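Capsule biosynthesis protein capD (Bacillus anthracis, PDB 3G9K) cleaves the poly-gamma-D-glutamate capsule of the anthrax bacillus and, as a transpeptidase, links it through an amide bond to meso-diaminopimelic acid of peptidoglycan. Local coordinates at residues 81-85 with 236-240; 192-196 with 213-217. The contacts are given in a common frame with arbitrary orientation. Residue numbers count along the deposited sequence, not the author numbering.

Overall arrangement
Both contacts lie in the larger chain of CapD, a member of the gamma-glutamyltransferase family made of two chains cut from one precursor. Interaction 1, about 10 Å from the chain centre, is wholly buried: strand 79-83 meets the proline-rich loop before helix 242-254 through apolar aromatic and proline packing, and the second chain covers it. Interaction 2, about 19 Å out, joins the ends of helices 191-194 and 210-214; the Y194 ring packs against I213 and Y216, while exposed K214 lies near E195, beyond salt-bridge range. Their centres are 20 Å apart, yet Y216 OH lies 2.7 Å from R85 O, a probable hydrogen bond. Along the chain, interaction 2 is nested inside the loop closed by interaction 1.

Interaction 1 (81-85 with 236-240)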
# COMPACT_ATOMS: atom_id res chain seq x y z
N PHE A 81 -9.92 10.14 4.93
CA PHE A 81 -8.92 9.67 3.99
C PHE A 81 -7.95 10.82 3.66
O PHE A 81 -8.38 11.88 3.23
CB PHE A 81 -9.53 9.16 2.68
CG PHE A 81 -8.51 8.56 1.77
CD1 PHE A 81 -8.08 7.26 1.97
CD2 PHE A 81 -7.90 9.31 0.79
CE1 PHE A 81 -7.08 6.71 1.17
CE2 PHE A 81 -6.90 8.76 -0.01
CZ PHE A 81 -6.51 7.45 0.19
N ILE A 82 -6.66 10.65 3.93
CA ILE A 82 -5.70 11.67 3.53
C ILE A 82 -4.92 11.24 2.26
O ILE A 82 -4.25 10.20 2.24
CB ILE A 82 -4.73 12.02 4.64
CG1 ILE A 82 -5.47 12.18 5.97
CG2 ILE A 82 -3.93 13.27 4.25
CD1 ILE A 82 -6.65 13.10 5.87
N ASP A 83 -5.05 12.04 1.21
CA ASP A 83 -4.42 11.83 -0.07
C ASP A 83 -3.11 12.64 -0.14
O ASP A 83 -3.14 13.87 -0.30
CB ASP A 83 -5.38 12.26 -1.19
CG ASP A 83 -4.81 12.03 -2.60
OD1 ASP A 83 -3.58 11.86 -2.75
OD2 ASP A 83 -5.59 11.95 -3.57
N TYR A 84 -1.97 11.96 -0.05
CA TYR A 84 -0.66 12.60 -0.23
C TYR A 84 0.12 11.97 -1.41
O TYR A 84 1.34 11.81 -1.40
CB TYR A 84 0.14 12.60 1.09
CG TYR A 84 0.14 11.24 1.82
CD1 TYR A 84 1.20 10.37 1.68
CD2 TYR A 84 -0.91 10.86 2.62
CE1 TYR A 84 1.18 9.15 2.32
CE2 TYR A 84 -0.94 9.66 3.24
CZ TYR A 84 0.13 8.80 3.11
OH TYR A 84 0.08 7.57 3.74
N ARG A 85 -0.63 11.70 -2.47
CA ARG A 85 -0.08 11.24 -3.68
C ARG A 85 0.66 12.39 -4.35
O ARG A 85 0.26 13.56 -4.18
CB ARG A 85 -1.24 10.74 -4.55
CG ARG A 85 -0.82 10.01 -5.77
CD ARG A 85 -1.96 9.11 -6.27
NE ARG A 85 -1.64 8.54 -7.57
CZ ARG A 85 -0.75 7.56 -7.76
NH1 ARG A 85 -0.08 7.03 -6.74
NH2 ARG A 85 -0.55 7.10 -8.98
N ALA A 236 -10.78 3.73 -0.30
CA ALA A 236 -10.06 4.89 -0.77
C ALA A 236 -10.78 5.49 -1.96
O ALA A 236 -11.09 4.79 -2.91
CB ALA A 236 -8.63 4.47 -1.16
N PRO A 237 -11.06 6.81 -1.91
CA PRO A 237 -11.79 7.44 -3.02
C PRO A 237 -10.90 7.85 -4.20
O PRO A 237 -9.66 7.81 -4.09
CB PRO A 237 -12.37 8.69 -2.36
CG PRO A 237 -11.34 9.08 -1.37
CD PRO A 237 -10.78 7.78 -0.84
N PRO A 238 -11.53 8.24 -5.33
CA PRO A 238 -10.77 8.80 -6.44
C PRO A 238 -9.77 9.86 -5.99
O PRO A 238 -10.08 10.69 -5.12
CB PRO A 238 -11.86 9.39 -7.34
CG PRO A 238 -13.01 8.55 -7.10
CD PRO A 238 -12.96 8.14 -5.65
N PRO A 239 -8.55 9.79 -6.54
CA PRO A 239 -8.04 8.97 -7.65
C PRO A 239 -7.59 7.53 -7.27
O PRO A 239 -7.12 6.79 -8.13
CB PRO A 239 -6.82 9.77 -8.11
CG PRO A 239 -6.26 10.29 -6.83
CD PRO A 239 -7.49 10.63 -5.96
N PHE A 240 -7.79 7.14 -6.01
CA PHE A 240 -7.53 5.75 -5.58
C PHE A 240 -8.66 4.86 -6.12
O PHE A 240 -9.66 5.39 -6.64
CB PHE A 240 -7.43 5.67 -4.05
CG PHE A 240 -6.16 6.29 -3.47
CD1 PHE A 240 -5.16 5.48 -2.97
CD2 PHE A 240 -5.98 7.67 -3.45
CE1 PHE A 240 -3.99 6.03 -2.44
CE2 PHE A 240 -4.81 8.25 -2.93
CZ PHE A 240 -3.82 7.42 -2.43
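F81 carries the largest share of this contact. Its CA-to-CB bond points toward the 236-240 loop, and the t rotamer (chi1 -175°) sets the ring against P237, whose CD lies 3.8 Å from the F81 ring centroid and 20° off its normal, a CH-pi contact over one face; A236 CB is 3.6 Å from F81 CE1. The edge of F81 points at the face of F240 (chi1 -72°, m), edge-to-face with centroids 4.8 Å apart and planes at 72°. Strand 79-83 belongs to the four-stranded antiparallel sheet of this NTN-clan enzyme, and the loop leads from strand 231-235, at one edge of the sheet within this chain, into helix 242-254. P237-F240 forms a type VIa beta turn: the P238-P239 peptide is cis and F240 N donates a hydrogen bond to P237 O (2.8 Å). P239 CD sits 3.3 Å from D83 OD2. D83, also t, makes an Asx turn (OD1 to R85 N, 3.0 Å) and salt bridges to R221 and to R55 of the second chain.

Interaction 2 (192-196 with 213-217); sequences GFYEG and IKGYK
Y194, the last residue of helix 191-194, has the most surface covered and packs against the C-terminal end of helix 210-214. Its CA lies 5.1 Å from that of K214, the shortest CA-CA distance between the segments; Y194 O lies 3.8 Å from K214 CA. At chi1 -65° (m) and chi2 -84°, the Y194 ring runs past helical I213 (-63/-46°; chi1 m, chi2 t): CD1 is 3.1 Å from I213 O, at the ring edge, and 4.0 Å from I213 CG2, while CE1 is 3.9 Å from Y216 CB. The Y194 and Y216 rings are nearly parallel (19°) but slid apart, centroids 6.0 Å from each other. The C-terminal ends of two short helices meet here, before strand 219-228, and Y194 OH hydrogen-bonds to P102 O and to A106 N in helix 104-115. K214, every chi near 180°, brings CE to 3.5 Å from E195 OE2; NZ stays 4.4 Å from that OE2, beyond a salt bridge, and E195 pairs instead with K191. E195 has left helical angles (-147/175°).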
# COMPACT_ATOMS: atom_id res chain seq x y z
N GLY A 192 11.79 21.80 5.62
CA GLY A 192 13.06 21.13 5.48
C GLY A 192 13.20 20.25 4.25
O GLY A 192 14.29 19.86 3.93
N PHE A 193 12.07 19.87 3.65
CA PHE A 193 12.02 19.07 2.41
C PHE A 193 11.62 19.95 1.21
O PHE A 193 12.27 19.88 0.18
CB PHE A 193 11.04 17.93 2.59
CG PHE A 193 10.94 16.97 1.42
CD1 PHE A 193 11.75 15.84 1.36
CD2 PHE A 193 9.98 17.15 0.42
CE1 PHE A 193 11.65 14.94 0.32
CE2 PHE A 193 9.88 16.24 -0.63
CZ PHE A 193 10.71 15.15 -0.69
N TYR A 194 10.54 20.75 1.36
CA TYR A 194 9.90 21.47 0.26
C TYR A 194 10.50 22.85 -0.02
O TYR A 194 10.10 23.51 -0.95
CB TYR A 194 8.40 21.56 0.50
CG TYR A 194 7.68 20.23 0.50
CD1 TYR A 194 7.27 19.64 -0.69
CD2 TYR A 194 7.52 19.52 1.68
CE1 TYR A 194 6.66 18.40 -0.69
CE2 TYR A 194 6.91 18.31 1.70
CZ TYR A 194 6.47 17.73 0.51
OH TYR A 194 5.87 16.51 0.55
N GLU A 195 11.53 23.23 0.74
CA GLU A 195 12.24 24.49 0.53
C GLU A 195 13.68 24.23 0.90
O GLU A 195 14.02 23.14 1.31
CB GLU A 195 11.65 25.62 1.37
CG GLU A 195 10.16 25.87 1.14
CD GLU A 195 9.62 26.94 2.08
OE1 GLU A 195 10.35 27.88 2.41
OE2 GLU A 195 8.46 26.83 2.50
N GLY A 196 14.54 25.22 0.70
CA GLY A 196 15.93 25.09 1.10
C GLY A 196 16.74 24.16 0.25
O GLY A 196 16.40 23.87 -0.90
N ILE A 213 7.55 22.50 -6.19
CA ILE A 213 7.89 21.77 -4.97
C ILE A 213 7.25 22.42 -3.74
O ILE A 213 6.62 21.74 -2.93
CB ILE A 213 9.42 21.63 -4.82
CG1 ILE A 213 9.96 20.75 -5.96
CG2 ILE A 213 9.78 21.04 -3.44
CD1 ILE A 213 11.46 20.83 -6.17
N LYS A 214 7.33 23.71 -3.65
CA LYS A 214 6.79 24.44 -2.49
C LYS A 214 5.29 24.46 -2.48
O LYS A 214 4.66 24.53 -1.41
CB LYS A 214 7.31 25.91 -2.50
CG LYS A 214 7.06 26.67 -1.19
CD LYS A 214 7.64 28.07 -1.17
CE LYS A 214 7.06 28.83 0.05
NZ LYS A 214 7.32 30.31 0.01
N GLY A 215 4.70 24.36 -3.68
CA GLY A 215 3.28 24.48 -3.82
C GLY A 215 2.50 23.21 -3.56
O GLY A 215 1.29 23.19 -3.74
N TYR A 216 3.19 22.15 -3.17
CA TYR A 216 2.54 20.89 -2.93
C TYR A 216 1.49 21.04 -1.84
O TYR A 216 1.76 21.63 -0.80
CB TYR A 216 3.54 19.80 -2.52
CG TYR A 216 2.77 18.48 -2.34
CD1 TYR A 216 2.23 18.11 -1.11
CD2 TYR A 216 2.51 17.65 -3.45
CE1 TYR A 216 1.50 16.93 -0.96
CE2 TYR A 216 1.77 16.46 -3.30
CZ TYR A 216 1.26 16.12 -2.07
OH TYR A 216 0.51 14.98 -1.93
N LYS A 217 0.30 20.47 -2.06
CA LYS A 217 -0.77 20.44 -1.06
C LYS A 217 -1.40 19.05 -0.93
O LYS A 217 -1.72 18.40 -1.95
CB LYS A 217 -1.87 21.43 -1.42
CG LYS A 217 -1.42 22.90 -1.37
CD LYS A 217 -0.92 23.31 0.02
CE LYS A 217 -0.24 24.68 0.01
NZ LYS A 217 0.82 24.80 1.07